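Local coordinates for Alpha/beta hydrolase fold-3 domain-containing protein (Enterococcus faecalis, PDB 2QRU) that is functionally uncharacterised but, as a member of the alpha/beta hydrolase superfamily, probably acts as a hydrolase, at residues Tyr108-Leu113 and Leu127-Gly132. Residues are numbered along the deposited sequence; the frame is centred on the assembly and turned at random.
Sequences YLMLQL and LVNFYG
Met110, a selenomethionine in this crystal, reaches from the helix onto the backbone of strand 127-130. Its CG stands anti to the backbone N (chi1 164°) and meets Leu127 CD2 at 4.0 Å; further out, SE lies 3.4 Å from Val128 O. The bend at chi3 (79°) then turns the terminal methyl toward Asn129, where CE packs against Asn129 CB at 3.9 Å. Leu127 spreads its two methyls over two helix residues: while CD2 takes Met110 CG, CD1 touches Leu111 CD2 at 4.0 Å, the leucine side chains crossing at a slant. No hydrogen bond links the segments, so the interface rests on van der Waals packing of buried groups.

Beyond the strand the chain turns back toward the start of the segment 108-113, bringing Gly132 CA to 4.3 Å from Tyr108 N. An Asx motif shapes this turn: Asn129 OD1 accepts from Gly132 N at 2.9 Å, the donor tilted 19° from the carbonyl plane. The amide's other end is anchored as well, ND2 bonding to Ser215 OG and Ser229 OG.

Helix 105-119 starts within a GxSxG sequence (Gly102, Ser104, Gly106) whose geometry is consistent with a nucleophile elbow, Ser104 being the probable nucleophile. Together with strands 98-103 and 127-130 it forms a beta-alpha-beta unit of the alpha/beta hydrolase fold. Strand 127-130 runs in the central sheet between parallel strands 98-103 and 213-218, while helix 74-93 packs against Leu109 and Gln112.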
# COMPACT_ATOMS: atom_id res chain seq x y z
N TYR A 108 3.54 2.87 -1.71
CA TYR A 108 4.92 2.70 -2.15
C TYR A 108 5.08 1.34 -2.85
O TYR A 108 5.67 1.24 -3.97
CB TYR A 108 5.84 2.80 -0.93
CG TYR A 108 7.28 2.49 -1.27
CD1 TYR A 108 8.08 3.40 -1.98
CD2 TYR A 108 7.86 1.27 -0.90
CE1 TYR A 108 9.44 3.10 -2.31
CE2 TYR A 108 9.20 0.97 -1.21
CZ TYR A 108 10.00 1.89 -1.92
OH TYR A 108 11.33 1.63 -2.27
N LEU A 109 4.57 0.29 -2.21
CA LEU A 109 4.64 -1.06 -2.76
C LEU A 109 3.95 -1.11 -4.12
O LEU A 109 4.51 -1.63 -5.08
CB LEU A 109 4.05 -2.09 -1.77
CG LEU A 109 4.88 -2.31 -0.50
CD1 LEU A 109 4.05 -3.23 0.43
CD2 LEU A 109 6.32 -2.87 -0.79
N MSE A 110 2.76 -0.51 -4.22
CA MSE A 110 2.02 -0.47 -5.48
C MSE A 110 2.82 0.17 -6.63
O MSE A 110 2.90 -0.33 -7.79
CB MSE A 110 0.72 0.33 -5.29
CG MSE A 110 0.09 0.75 -6.65
SE MSE A 110 -1.50 1.82 -6.20
CE MSE A 110 -0.55 3.50 -5.80
N LEU A 111 3.47 1.29 -6.30
CA LEU A 111 4.23 2.03 -7.31
C LEU A 111 5.48 1.25 -7.74
O LEU A 111 5.80 1.17 -8.94
CB LEU A 111 4.56 3.43 -6.82
CG LEU A 111 3.30 4.30 -6.65
CD1 LEU A 111 3.64 5.57 -5.82
CD2 LEU A 111 2.70 4.69 -8.01
N GLN A 112 6.17 0.64 -6.77
CA GLN A 112 7.31 -0.20 -7.08
C GLN A 112 6.86 -1.41 -7.92
O GLN A 112 7.49 -1.73 -8.91
CB GLN A 112 8.03 -0.67 -5.81
CG GLN A 112 8.78 0.45 -5.09
CD GLN A 112 10.07 0.86 -5.81
OE1 GLN A 112 10.54 0.17 -6.71
NE2 GLN A 112 10.62 2.02 -5.42
N LEU A 113 5.76 -2.03 -7.53
CA LEU A 113 5.25 -3.21 -8.28
C LEU A 113 4.94 -2.79 -9.72
O LEU A 113 5.29 -3.49 -10.69
CB LEU A 113 3.98 -3.71 -7.59
CG LEU A 113 3.24 -4.86 -8.30
CD1 LEU A 113 4.15 -6.08 -8.51
CD2 LEU A 113 2.03 -5.24 -7.48
N LEU A 127 -4.33 3.31 -10.98
CA LEU A 127 -3.71 3.22 -9.66
C LEU A 127 -4.47 4.10 -8.68
O LEU A 127 -4.96 5.17 -9.10
CB LEU A 127 -2.28 3.73 -9.74
CG LEU A 127 -1.32 3.11 -10.79
CD1 LEU A 127 -0.02 3.90 -10.80
CD2 LEU A 127 -1.13 1.61 -10.41
N VAL A 128 -4.58 3.71 -7.41
CA VAL A 128 -5.22 4.57 -6.41
C VAL A 128 -4.26 4.63 -5.23
O VAL A 128 -3.93 3.60 -4.63
CB VAL A 128 -6.62 4.01 -5.99
CG1 VAL A 128 -7.24 4.90 -4.89
CG2 VAL A 128 -7.57 3.88 -7.20
N ASN A 129 -3.73 5.81 -4.97
CA ASN A 129 -2.76 6.05 -3.91
C ASN A 129 -3.40 6.78 -2.73
O ASN A 129 -3.81 7.94 -2.88
CB ASN A 129 -1.66 6.96 -4.45
CG ASN A 129 -0.75 7.42 -3.35
OD1 ASN A 129 -0.22 6.59 -2.62
ND2 ASN A 129 -0.55 8.73 -3.23
N PHE A 130 -3.46 6.12 -1.58
CA PHE A 130 -3.79 6.75 -0.30
C PHE A 130 -2.49 7.01 0.43
O PHE A 130 -1.92 6.08 1.02
CB PHE A 130 -4.70 5.83 0.50
CG PHE A 130 -6.11 5.86 0.01
CD1 PHE A 130 -7.00 6.84 0.50
CD2 PHE A 130 -6.56 4.93 -0.89
CE1 PHE A 130 -8.33 6.90 0.03
CE2 PHE A 130 -7.88 4.96 -1.36
CZ PHE A 130 -8.77 5.94 -0.91
N TYR A 131 -2.01 8.27 0.34
CA TYR A 131 -0.88 8.79 1.13
C TYR A 131 0.36 7.86 1.17
O TYR A 131 1.01 7.65 2.21
CB TYR A 131 -1.34 9.26 2.52
CG TYR A 131 -2.35 8.37 3.21
CD1 TYR A 131 -1.96 7.24 3.93
CD2 TYR A 131 -3.72 8.65 3.13
CE1 TYR A 131 -2.91 6.42 4.58
CE2 TYR A 131 -4.68 7.82 3.76
CZ TYR A 131 -4.27 6.72 4.47
OH TYR A 131 -5.25 5.95 5.13
N GLY A 132 0.69 7.34 -0.02
CA GLY A 132 1.94 6.58 -0.19
C GLY A 132 3.11 7.52 -0.51
O GLY A 132 3.07 8.74 -0.27